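Long-range contacts in putative oxidoreductase (Gluconobacter oxydans, PDB 3WJ7), which is a putative oxidoreductase of the short-chain dehydrogenase/reductase (SDR) family, probably a reductase that works with a nicotinamide coenzyme: residues Glu238-Gly243 with Asp311-Glu316; Pro175-Asn180 with Gly234-Lys239; Ala128-Arg133 with Met306-Asp311; Gly214-His219 with Gly244-Leu249. All blocks are in the same frame, centred on the assembly; numbering follows the deposited sequence.

Interaction 1: residues Glu238-Gly243 with Asp311-Glu316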
loop_
_atom_site.group_PDB
_atom_site.type_symbol
_atom_site.label_atom_id
_atom_site.label_comp_id
_atom_site.label_asym_id
_atom_site.label_seq_id
_atom_site.Cartn_x
_atom_site.Cartn_y
_atom_site.Cartn_z
ATOM N N GLU A 238 -31.047 9.661 3.124
ATOM C CA GLU A 238 -30.537 10.375 4.263
ATOM C C GLU A 238 -29.502 9.535 5.019
ATOM O O GLU A 238 -29.530 8.292 4.967
ATOM C CB GLU A 238 -31.685 10.715 5.212
ATOM C CG GLU A 238 -32.828 11.560 4.629
ATOM C CD GLU A 238 -32.377 12.934 4.152
ATOM O OE1 GLU A 238 -32.542 13.195 2.945
ATOM O OE2 GLU A 238 -31.844 13.732 4.963
ATOM N N LYS A 239 -28.585 10.236 5.695
ATOM C CA LYS A 239 -27.649 9.671 6.671
ATOM C C LYS A 239 -28.118 10.024 8.061
ATOM O O LYS A 239 -28.624 11.137 8.313
ATOM C CB LYS A 239 -26.266 10.342 6.603
ATOM C CG LYS A 239 -25.529 10.373 5.282
ATOM C CD LYS A 239 -24.595 11.576 5.360
ATOM C CE LYS A 239 -23.345 11.436 4.506
ATOM N NZ LYS A 239 -23.008 12.741 3.850
ATOM N N TYR A 240 -27.839 9.142 9.004
ATOM C CA TYR A 240 -28.129 9.469 10.392
ATOM C C TYR A 240 -27.004 9.058 11.276
ATOM O O TYR A 240 -26.635 7.893 11.300
ATOM C CB TYR A 240 -29.421 8.774 10.852
ATOM C CG TYR A 240 -30.646 9.001 9.987
ATOM C CD1 TYR A 240 -30.863 8.233 8.827
ATOM C CD2 TYR A 240 -31.600 9.959 10.335
ATOM C CE1 TYR A 240 -31.995 8.428 8.030
ATOM C CE2 TYR A 240 -32.737 10.163 9.547
ATOM C CZ TYR A 240 -32.937 9.401 8.409
ATOM O OH TYR A 240 -34.053 9.593 7.641
ATOM N N ILE A 241 -26.425 10.016 11.986
ATOM C CA ILE A 241 -25.367 9.730 12.987
ATOM C C ILE A 241 -25.963 8.965 14.172
ATOM O O ILE A 241 -26.991 9.352 14.699
ATOM C CB ILE A 241 -24.719 11.034 13.507
ATOM C CG1 ILE A 241 -23.882 11.679 12.409
ATOM C CG2 ILE A 241 -23.824 10.763 14.709
ATOM C CD1 ILE A 241 -23.731 13.170 12.508
ATOM N N LEU A 242 -25.328 7.878 14.584
ATOM C CA LEU A 242 -25.802 7.141 15.717
ATOM C C LEU A 242 -24.761 7.225 16.796
ATOM O O LEU A 242 -24.018 6.284 17.000
ATOM C CB LEU A 242 -26.091 5.696 15.338
ATOM C CG LEU A 242 -27.243 5.389 14.347
ATOM C CD1 LEU A 242 -27.477 3.870 14.257
ATOM C CD2 LEU A 242 -28.595 6.144 14.632
ATOM N N GLY A 243 -24.689 8.367 17.488
ATOM C CA GLY A 243 -23.687 8.578 18.542
ATOM C C GLY A 243 -24.281 8.337 19.906
ATOM O O GLY A 243 -25.470 8.060 20.013
ATOM N N ASP A 311 -28.461 14.668 16.847
ATOM C CA ASP A 311 -29.744 15.339 16.943
ATOM C C ASP A 311 -30.706 14.976 15.799
ATOM O O ASP A 311 -31.901 14.781 16.035
ATOM C CB ASP A 311 -29.567 16.843 17.159
ATOM C CG ASP A 311 -29.173 17.183 18.607
ATOM O OD1 ASP A 311 -29.330 16.318 19.503
ATOM O OD2 ASP A 311 -28.701 18.313 18.853
ATOM N N LYS A 312 -30.177 14.811 14.590
ATOM C CA LYS A 312 -30.973 14.379 13.465
ATOM C C LYS A 312 -31.644 13.038 13.742
ATOM O O LYS A 312 -32.831 12.909 13.579
ATOM C CB LYS A 312 -30.160 14.360 12.187
ATOM C CG LYS A 312 -30.957 13.805 11.038
ATOM C CD LYS A 312 -30.294 14.153 9.738
ATOM C CE LYS A 312 -31.063 13.489 8.621
ATOM N NZ LYS A 312 -30.387 13.736 7.340
ATOM N N ALA A 313 -30.938 12.046 14.231
ATOM C CA ALA A 313 -31.645 10.808 14.525
ATOM C C ALA A 313 -32.533 10.942 15.774
ATOM O O ALA A 313 -33.459 10.140 15.987
ATOM C CB ALA A 313 -30.681 9.633 14.663
ATOM N N LYS A 314 -32.256 11.931 16.614
ATOM C CA LYS A 314 -33.075 12.072 17.835
ATOM C C LYS A 314 -34.479 12.556 17.493
ATOM O O LYS A 314 -35.443 11.954 17.926
ATOM C CB LYS A 314 -32.424 12.950 18.903
ATOM C CG LYS A 314 -31.648 12.129 19.897
ATOM C CD LYS A 314 -30.693 12.971 20.719
ATOM C CE LYS A 314 -29.557 12.089 21.240
ATOM N NZ LYS A 314 -28.825 12.780 22.338
ATOM N N LYS A 315 -34.553 13.603 16.676
ATOM C CA LYS A 315 -35.798 14.210 16.264
ATOM C C LYS A 315 -36.477 13.313 15.271
ATOM O O LYS A 315 -37.651 13.008 15.415
ATOM C CB LYS A 315 -35.544 15.563 15.597
ATOM C CG LYS A 315 -34.702 16.495 16.456
ATOM C CD LYS A 315 -34.522 17.860 15.810
ATOM C CE LYS A 315 -33.465 18.661 16.562
ATOM N NZ LYS A 315 -33.014 19.816 15.745
ATOM N N GLU A 316 -35.730 12.880 14.264
ATOM C CA GLU A 316 -36.340 12.248 13.105
ATOM C C GLU A 316 -36.626 10.776 13.318
ATOM O O GLU A 316 -37.338 10.164 12.515
ATOM C CB GLU A 316 -35.486 12.454 11.854
ATOM C CG GLU A 316 -35.101 13.910 11.626
ATOM C CD GLU A 316 -35.899 14.587 10.535
ATOM O OE1 GLU A 316 -37.150 14.679 10.654
ATOM O OE2 GLU A 316 -35.256 15.027 9.554
#
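Tyr240 and Leu242 of strand 239-242 pack against Ala313 of helix 311-316, joining a strand of the Rossmann-like SDR sheet to the short helix 311-317. The segment axes approach to 6.9 Å with 104° between their directions, so the helix runs across the strand and offers it little more than Lys312, Ala313 and Glu316. The close-packed part centres on the methyl of Ala313, whose CB lies 4.1 Å from Tyr240 CB, at the same separation from Leu242 CD2, and 3.7 Å from Ile241 O. Tyr240 is buried. Glu316 CB lies at its ring edge, near the ring plane, while Lys312 CE approaches Tyr240 CE2 obliquely at 3.8 Å. The phenol is held from beyond the contact, because Tyr240 OH is hydrogen-bonded to Lys235 N.

In contrast to the buried side of Ala313 and Tyr240, the contact toward the partly exposed Glu238 and Lys312 is more open and polar. Lys312 spans the two regions: with CG anti to the backbone N (chi1 175°) and the chain extended beyond it, its aliphatic part passes the tyrosine ring and its ammonium reaches the partly exposed end of the strand. Tyr240 and Lys312 cross at about a right angle. The ammonium lies 5.1 Å from the ring centroid, at most a weak cation-pi attraction, and makes a weak 3.3 Å hydrogen bond from NZ to Lys239 O. The salt bridge is shorter than the Lys239 O bond: Lys312 NZ meets Glu238 OE2 at 2.8 Å, on the anti side of the carboxylate and 17° out of its plane.

Interaction 2: residues Pro175-Asn180 with Gly234-Lys239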
loop_
_atom_site.group_PDB
_atom_site.type_symbol
_atom_site.label_atom_id
_atom_site.label_comp_id
_atom_site.label_asym_id
_atom_site.label_seq_id
_atom_site.Cartn_x
_atom_site.Cartn_y
_atom_site.Cartn_z
ATOM N N PRO A 175 -32.547 1.911 -3.031
ATOM C CA PRO A 175 -33.432 2.416 -1.989
ATOM C C PRO A 175 -32.749 2.338 -0.623
ATOM O O PRO A 175 -33.226 1.640 0.283
ATOM C CB PRO A 175 -34.617 1.462 -2.082
ATOM C CG PRO A 175 -34.012 0.186 -2.571
ATOM C CD PRO A 175 -32.990 0.612 -3.569
ATOM N N ALA A 176 -31.615 3.018 -0.500
ATOM C CA ALA A 176 -30.766 2.912 0.705
ATOM C C ALA A 176 -30.897 4.090 1.668
ATOM O O ALA A 176 -31.032 5.267 1.260
ATOM C CB ALA A 176 -29.295 2.687 0.327
ATOM N N ILE A 177 -30.886 3.746 2.947
ATOM C CA ILE A 177 -30.834 4.690 4.037
ATOM C C ILE A 177 -29.502 4.434 4.720
ATOM O O ILE A 177 -29.156 3.273 4.976
ATOM C CB ILE A 177 -31.957 4.365 5.026
ATOM C CG1 ILE A 177 -33.325 4.679 4.402
ATOM C CG2 ILE A 177 -31.698 5.004 6.381
ATOM C CD1 ILE A 177 -34.552 4.123 5.139
ATOM N N ILE A 178 -28.762 5.505 5.031
ATOM C CA ILE A 178 -27.443 5.404 5.666
ATOM C C ILE A 178 -27.424 5.794 7.147
ATOM O O ILE A 178 -27.924 6.848 7.569
ATOM C CB ILE A 178 -26.397 6.286 4.962
ATOM C CG1 ILE A 178 -26.407 6.014 3.468
ATOM C CG2 ILE A 178 -24.994 6.101 5.596
ATOM C CD1 ILE A 178 -25.475 6.929 2.681
ATOM N N VAL A 179 -26.708 4.974 7.898
ATOM C CA VAL A 179 -26.500 5.107 9.308
ATOM C C VAL A 179 -24.960 5.254 9.519
ATOM O O VAL A 179 -24.148 4.623 8.817
ATOM C CB VAL A 179 -27.173 3.853 9.881
ATOM C CG1 VAL A 179 -26.352 3.071 10.871
ATOM C CG2 VAL A 179 -28.619 4.148 10.325
ATOM N N ASN A 180 -24.569 6.134 10.428
ATOM C CA ASN A 180 -23.190 6.434 10.768
ATOM C C ASN A 180 -22.993 6.286 12.302
ATOM O O ASN A 180 -23.085 7.253 13.050
ATOM C CB ASN A 180 -22.851 7.870 10.349
ATOM C CG ASN A 180 -23.066 8.138 8.854
ATOM O OD1 ASN A 180 -22.097 8.180 8.076
ATOM N ND2 ASN A 180 -24.317 8.349 8.448
ATOM N N GLY A 234 -36.870 6.032 8.815
ATOM C CA GLY A 234 -35.825 6.802 8.099
ATOM C C GLY A 234 -36.229 7.035 6.667
ATOM O O GLY A 234 -37.039 6.282 6.165
ATOM N N LYS A 235 -35.677 8.063 6.020
ATOM C CA LYS A 235 -35.982 8.369 4.623
ATOM C C LYS A 235 -34.843 7.943 3.690
ATOM O O LYS A 235 -33.667 8.243 3.920
ATOM C CB LYS A 235 -36.254 9.868 4.417
ATOM C CG LYS A 235 -37.639 10.294 4.866
ATOM C CD LYS A 235 -37.737 11.796 5.115
ATOM C CE LYS A 235 -39.096 12.146 5.735
ATOM N NZ LYS A 235 -39.202 13.476 6.427
ATOM N N ILE A 236 -35.201 7.249 2.629
ATOM C CA ILE A 236 -34.256 6.947 1.586
ATOM C C ILE A 236 -33.428 8.160 1.145
ATOM O O ILE A 236 -33.978 9.198 0.838
ATOM C CB ILE A 236 -34.956 6.280 0.415
ATOM C CG1 ILE A 236 -35.382 4.888 0.869
ATOM C CG2 ILE A 236 -33.977 6.223 -0.738
ATOM C CD1 ILE A 236 -36.657 4.373 0.256
ATOM N N GLY A 237 -32.103 8.017 1.183
ATOM C CA GLY A 237 -31.167 9.055 0.771
ATOM C C GLY A 237 -30.531 9.844 1.912
ATOM O O GLY A 237 -29.571 10.632 1.687
ATOM N N GLU A 238 -31.047 9.661 3.124
ATOM C CA GLU A 238 -30.537 10.375 4.263
ATOM C C GLU A 238 -29.502 9.535 5.019
ATOM O O GLU A 238 -29.530 8.292 4.967
ATOM C CB GLU A 238 -31.685 10.715 5.212
ATOM C CG GLU A 238 -32.828 11.560 4.629
ATOM C CD GLU A 238 -32.377 12.934 4.152
ATOM O OE1 GLU A 238 -32.542 13.195 2.945
ATOM O OE2 GLU A 238 -31.844 13.732 4.963
ATOM N N LYS A 239 -28.585 10.236 5.695
ATOM C CA LYS A 239 -27.649 9.671 6.671
ATOM C C LYS A 239 -28.118 10.024 8.061
ATOM O O LYS A 239 -28.624 11.137 8.313
ATOM C CB LYS A 239 -26.266 10.342 6.603
ATOM C CG LYS A 239 -25.529 10.373 5.282
ATOM C CD LYS A 239 -24.595 11.576 5.360
ATOM C CE LYS A 239 -23.345 11.436 4.506
ATOM N NZ LYS A 239 -23.008 12.741 3.850
#
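The peptide joining Lys235 to Ile236 carries Ile177 on one face: CG1 of Ile177 stands over it, 3.6 Å from both Lys235 O and Ile236 N. Lys235 O also accepts from Glu238 N, closing a type II beta turn from Lys235 to Glu238. The turn leads from helix 220-233 into strand 239-248, which pairs in parallel with strand 176-185 of the Rossmann-like sheet.

Two backbone bonds fix the register. Gly237 N donates to Ala176 O at 3.0 Å, and Glu238 O receives Ile178 N at 2.9 Å with an N-H...O angle of 161°. Beyond them Ile178 faces Lys239 in a parallel bridge with the CA atoms 4.4 Å apart, and the CA-H of Lys239 is directed at Ile178 O. Gly237 has a positive phi of 101°, as is usual for glycine at the third position of a type II turn.

Apolar contacts flank these bonds. Ile177 has CG1 beside its own backbone N (chi1 -69°), and this branch meets Ile236 CG1 at 4.1 Å, while Ala230 of helix 220-233 also touches Ile177. On the opposite sheet face Ile178 lies against Val165 and Leu166 of helix 153-172. At the outer end the Pro175 ring presents CB to Ile236 CD1, 4.3 Å away.

Interaction 3: residues Ala128-Arg133 with Met306-Asp311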
loop_
_atom_site.group_PDB
_atom_site.type_symbol
_atom_site.label_atom_id
_atom_site.label_comp_id
_atom_site.label_asym_id
_atom_site.label_seq_id
_atom_site.Cartn_x
_atom_site.Cartn_y
_atom_site.Cartn_z
ATOM N N ALA A 128 -16.559 7.914 10.659
ATOM C CA ALA A 128 -15.253 8.085 10.000
ATOM C C ALA A 128 -15.400 8.577 8.557
ATOM O O ALA A 128 -14.515 9.193 8.020
ATOM C CB ALA A 128 -14.436 6.822 10.088
ATOM N N ALA A 129 -16.533 8.308 7.942
ATOM C CA ALA A 129 -16.869 8.869 6.637
ATOM C C ALA A 129 -17.285 10.337 6.650
ATOM O O ALA A 129 -17.513 10.915 5.568
ATOM C CB ALA A 129 -17.969 8.038 5.983
ATOM N N LEU A 130 -17.421 10.948 7.831
ATOM C CA LEU A 130 -18.050 12.277 7.893
ATOM C C LEU A 130 -17.034 13.406 8.086
ATOM O O LEU A 130 -15.848 13.137 8.257
ATOM C CB LEU A 130 -19.086 12.340 8.997
ATOM C CG LEU A 130 -20.261 11.365 8.941
ATOM C CD1 LEU A 130 -21.284 11.781 9.960
ATOM C CD2 LEU A 130 -20.917 11.287 7.605
ATOM N N GLY A 131 -17.496 14.663 8.040
ATOM C CA GLY A 131 -16.605 15.830 8.155
ATOM C C GLY A 131 -16.369 16.220 9.602
ATOM O O GLY A 131 -17.098 15.778 10.472
ATOM N N LEU A 132 -15.339 17.026 9.856
ATOM C CA LEU A 132 -15.081 17.566 11.189
ATOM C C LEU A 132 -15.027 19.081 11.251
ATOM O O LEU A 132 -14.629 19.755 10.297
ATOM C CB LEU A 132 -13.770 17.034 11.755
ATOM C CG LEU A 132 -13.736 15.529 11.935
ATOM C CD1 LEU A 132 -12.303 15.044 12.140
ATOM C CD2 LEU A 132 -14.651 15.113 13.077
ATOM N N ARG A 133 -15.386 19.589 12.418
ATOM C CA ARG A 133 -15.245 20.987 12.746
ATOM C C ARG A 133 -13.904 21.269 13.447
ATOM O O ARG A 133 -13.277 20.363 14.023
ATOM C CB ARG A 133 -16.399 21.369 13.646
ATOM C CG ARG A 133 -17.667 21.710 12.886
ATOM C CD ARG A 133 -18.808 21.831 13.872
ATOM N NE ARG A 133 -19.806 22.821 13.467
ATOM C CZ ARG A 133 -19.703 24.122 13.706
ATOM N NH1 ARG A 133 -18.637 24.613 14.326
ATOM N NH2 ARG A 133 -20.660 24.932 13.300
ATOM N N MET A 306 -13.105 14.299 17.488
ATOM C CA MET A 306 -14.107 13.526 16.789
ATOM C C MET A 306 -15.437 13.589 17.543
ATOM O O MET A 306 -15.894 12.617 18.161
ATOM C CB MET A 306 -13.622 12.093 16.600
ATOM C CG MET A 306 -12.464 11.983 15.629
ATOM S SD MET A 306 -12.470 10.331 14.912
ATOM C CE MET A 306 -13.824 10.302 13.669
ATOM N N PHE A 307 -16.054 14.754 17.484
ATOM C CA PHE A 307 -17.241 15.041 18.276
ATOM C C PHE A 307 -18.410 15.182 17.316
ATOM O O PHE A 307 -18.296 15.839 16.269
ATOM C CB PHE A 307 -16.989 16.299 19.082
ATOM C CG PHE A 307 -16.337 16.056 20.435
ATOM C CD1 PHE A 307 -15.780 14.809 20.775
ATOM C CD2 PHE A 307 -16.256 17.099 21.367
ATOM C CE1 PHE A 307 -15.188 14.599 22.017
ATOM C CE2 PHE A 307 -15.658 16.895 22.616
ATOM C CZ PHE A 307 -15.123 15.644 22.938
ATOM N N PHE A 308 -19.506 14.499 17.609
ATOM C CA PHE A 308 -20.618 14.445 16.655
ATOM C C PHE A 308 -21.900 14.604 17.388
ATOM O O PHE A 308 -21.987 14.192 18.537
ATOM C CB PHE A 308 -20.636 13.107 15.891
ATOM C CG PHE A 308 -19.452 12.915 15.012
ATOM C CD1 PHE A 308 -19.458 13.405 13.712
ATOM C CD2 PHE A 308 -18.311 12.313 15.504
ATOM C CE1 PHE A 308 -18.328 13.275 12.910
ATOM C CE2 PHE A 308 -17.175 12.166 14.698
ATOM C CZ PHE A 308 -17.192 12.661 13.404
ATOM N N SER A 309 -22.897 15.181 16.723
ATOM C CA SER A 309 -24.244 15.334 17.291
ATOM C C SER A 309 -25.115 14.246 16.748
ATOM O O SER A 309 -25.001 13.918 15.557
ATOM C CB SER A 309 -24.852 16.657 16.827
ATOM O OG SER A 309 -26.158 16.846 17.366
ATOM N N SER A 310 -26.012 13.717 17.579
ATOM C CA SER A 310 -27.009 12.745 17.126
ATOM C C SER A 310 -28.407 13.357 17.063
ATOM O O SER A 310 -29.433 12.662 17.230
ATOM C CB SER A 310 -27.018 11.530 18.047
ATOM O OG SER A 310 -25.722 10.992 18.165
ATOM N N ASP A 311 -28.461 14.668 16.847
ATOM C CA ASP A 311 -29.744 15.339 16.943
ATOM C C ASP A 311 -30.706 14.976 15.799
ATOM O O ASP A 311 -31.901 14.781 16.035
ATOM C CB ASP A 311 -29.567 16.843 17.159
ATOM C CG ASP A 311 -29.173 17.183 18.607
ATOM O OD1 ASP A 311 -29.330 16.318 19.503
ATOM O OD2 ASP A 311 -28.701 18.313 18.853
#
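Phe308 meets Leu130, Gly131 and Leu132 with the far end of its ring, and it takes part in most of the close contacts. At CB, chi1 of -65° sets CG beside the backbone N and anti to the carbonyl carbon; from there the ring extends toward the loop 128-133. Its CE1 atom comes first: it lies 4.1 Å from Leu130 CB and 3.7 Å from Gly131 O, both reached obliquely. At the tip, CZ packs against Leu132 CD2 at 3.5 Å. The same leucine methyl also stands 4.1 Å from Met306 CA, so Leu132 bridges two residues of the other segment.

No hydrogen bond crosses between the segments, and the 237 Å² they bury together come from van der Waals packing. Val127 and Ala139 add further contacts around the phenylalanine ring, and Leu130 continues onto Lys239 and Ile241 of strand 239-248. Past the ring, Ser309 OG accepts Asp311 N at 3.2 Å in an ST turn, just where helix 311-317 begins. The contact is loop-to-loop packing of the SDR fold, joining the segment that follows parallel strand 120-124 to the lead-in of helix 311-317.

Interaction 4: residues Gly214-His219 with Gly244-Leu249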
loop_
_atom_site.group_PDB
_atom_site.type_symbol
_atom_site.label_atom_id
_atom_site.label_comp_id
_atom_site.label_asym_id
_atom_site.label_seq_id
_atom_site.Cartn_x
_atom_site.Cartn_y
_atom_site.Cartn_z
ATOM N N GLY A 214 -10.357 13.286 21.487
ATOM C CA GLY A 214 -11.793 13.325 21.685
ATOM C C GLY A 214 -12.463 12.314 20.801
ATOM O O GLY A 214 -12.111 12.178 19.633
ATOM N N LEU A 215 -13.433 11.600 21.357
ATOM C CA LEU A 215 -14.211 10.682 20.567
ATOM C C LEU A 215 -15.630 10.730 21.069
ATOM O O LEU A 215 -15.928 11.453 21.996
ATOM C CB LEU A 215 -13.624 9.243 20.568
ATOM C CG LEU A 215 -13.361 8.303 21.777
ATOM C CD1 LEU A 215 -12.039 7.579 21.477
ATOM C CD2 LEU A 215 -13.232 8.942 23.157
ATOM N N ASN A 216 -16.491 9.958 20.426
ATOM C CA ASN A 216 -17.866 9.849 20.782
ATOM C C ASN A 216 -18.082 8.373 20.987
ATOM O O ASN A 216 -17.890 7.596 20.045
ATOM C CB ASN A 216 -18.695 10.329 19.601
ATOM C CG ASN A 216 -20.190 10.342 19.868
ATOM O OD1 ASN A 216 -20.804 9.312 20.143
ATOM N ND2 ASN A 216 -20.785 11.506 19.710
ATOM N N ILE A 217 -18.514 8.002 22.195
ATOM C CA ILE A 217 -18.839 6.621 22.553
ATOM C C ILE A 217 -20.343 6.356 22.597
ATOM O O ILE A 217 -21.127 7.220 22.989
ATOM C CB ILE A 217 -18.126 6.224 23.850
ATOM C CG1 ILE A 217 -16.682 5.904 23.448
ATOM C CG2 ILE A 217 -18.751 4.987 24.489
ATOM C CD1 ILE A 217 -15.719 6.023 24.565
ATOM N N VAL A 218 -20.733 5.161 22.169
ATOM C CA VAL A 218 -22.114 4.834 21.993
ATOM C C VAL A 218 -22.297 3.402 22.338
ATOM O O VAL A 218 -21.499 2.568 21.943
ATOM C CB VAL A 218 -22.573 5.039 20.533
ATOM C CG1 VAL A 218 -21.720 4.216 19.550
ATOM C CG2 VAL A 218 -24.046 4.722 20.411
ATOM N N HIS A 219 -23.347 3.108 23.093
ATOM C CA HIS A 219 -23.616 1.740 23.458
ATOM C C HIS A 219 -23.880 0.971 22.167
ATOM O O HIS A 219 -24.602 1.450 21.302
ATOM C CB HIS A 219 -24.815 1.650 24.409
ATOM C CG HIS A 219 -24.843 0.392 25.204
ATOM N ND1 HIS A 219 -25.030 -0.846 24.622
ATOM C CD2 HIS A 219 -24.653 0.168 26.525
ATOM C CE1 HIS A 219 -24.939 -1.782 25.554
ATOM N NE2 HIS A 219 -24.719 -1.193 26.718
ATOM N N GLY A 244 -23.466 8.441 20.952
ATOM C CA GLY A 244 -23.974 8.567 22.315
ATOM C C GLY A 244 -23.473 9.854 22.979
ATOM O O GLY A 244 -24.240 10.817 23.144
ATOM N N GLU A 245 -22.184 9.887 23.327
ATOM C CA GLU A 245 -21.579 10.923 24.171
ATOM C C GLU A 245 -20.210 11.344 23.670
ATOM O O GLU A 245 -19.377 10.505 23.324
ATOM C CB GLU A 245 -21.408 10.362 25.580
ATOM C CG GLU A 245 -21.245 11.385 26.686
ATOM C CD GLU A 245 -21.188 10.745 28.074
ATOM O OE1 GLU A 245 -22.105 9.965 28.455
ATOM O OE2 GLU A 245 -20.206 11.023 28.799
ATOM N N ASN A 246 -19.980 12.646 23.629
ATOM C CA ASN A 246 -18.690 13.196 23.253
ATOM C C ASN A 246 -17.821 13.286 24.481
ATOM O O ASN A 246 -18.154 13.973 25.460
ATOM C CB ASN A 246 -18.846 14.548 22.563
ATOM C CG ASN A 246 -19.507 14.421 21.173
ATOM O OD1 ASN A 246 -19.030 13.671 20.281
ATOM N ND2 ASN A 246 -20.598 15.151 20.977
ATOM N N ILE A 247 -16.712 12.549 24.449
ATOM C CA ILE A 247 -15.900 12.377 25.632
ATOM C C ILE A 247 -14.398 12.421 25.300
ATOM O O ILE A 247 -13.973 11.983 24.246
ATOM C CB ILE A 247 -16.339 11.117 26.428
ATOM C CG1 ILE A 247 -15.836 11.197 27.900
ATOM C CG2 ILE A 247 -15.939 9.847 25.689
ATOM C CD1 ILE A 247 -16.072 9.976 28.782
ATOM N N MET A 248 -13.608 13.022 26.175
ATOM C CA MET A 248 -12.173 13.039 25.976
ATOM C C MET A 248 -11.647 11.697 26.458
ATOM O O MET A 248 -12.284 11.036 27.271
ATOM C CB MET A 248 -11.491 14.196 26.726
ATOM C CG MET A 248 -11.949 15.614 26.344
ATOM S SD MET A 248 -11.619 16.214 24.672
ATOM C CE MET A 248 -9.895 15.781 24.353
ATOM N N LEU A 249 -10.507 11.279 25.927
ATOM C CA LEU A 249 -10.003 9.950 26.186
ATOM C C LEU A 249 -9.583 9.845 27.671
ATOM O O LEU A 249 -9.782 8.813 28.319
ATOM C CB LEU A 249 -8.868 9.646 25.199
ATOM C CG LEU A 249 -8.412 8.216 24.927
ATOM C CD1 LEU A 249 -9.550 7.260 24.591
ATOM C CD2 LEU A 249 -7.383 8.190 23.799
#
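Leu215 and Ile247 form a hydrogen-bonded pair of an antiparallel ladder (Leu215 N to Ile247 O 3.0 Å, Ile247 N to Leu215 O 2.8 Å), and at its end Gly244 and Glu245 both face Ile217 in a classic beta bulge.

The face of Leu215, Ile217 and Ile247 is largely apolar; Glu245, which starts on it, has OE1 bonded to Ala324 N. Leu215 and Ile247 lie side by side, and Ile247 CG2 touches Leu215 CD2 at 3.8 Å and Ile217 CD1 at 4.0 Å. Leu215 CD1 reaches onward to Leu249 CD1, where the next helix starts.

On the other face Asn216 has CG anti to its backbone N (chi1 -177°). Its OD1 accepts Gly244 N at 2.9 Å on an in-plane lone pair, binding the bulge, and also pairs with Ser182 OG. Its ND2 donates to Asn246 OD1 at 2.8 Å from 59° out of that carbonyl's plane; the two amide planes stand 85° apart. Asn246 OD1 is gripped a second time, by Phe308 N.

Both carboxamide oxygens accept two bonds each, and Asn216 ND2 is used as well, linking bulge and neighbouring loop through directional bonds on this face, with apolar packing on the other.

Overall arrangement
Interactions 1, 2 and 4 share strand 239-248: interaction 2 pairs its beginning with strand 176-185, interaction 1 covers its first half with helix 311-317, and interaction 4 pairs its far half with strand 214-219. Their centres accordingly spread from 10 Å (1 and 2) through 16 Å (1 and 4) to 23 Å (2 and 4). Interaction 3, about 11 Å from both 1 and 4, spans the longest chain separation, from residue 133 to 306, and encloses interactions 2 and 4. Segment 306-311 hands over directly to the helix of interaction 1, and Ser310 OG bonds Gly243 N. The C-terminal part of the chain is thereby stitched onto strand 239-248 of the Rossmann-like sheet.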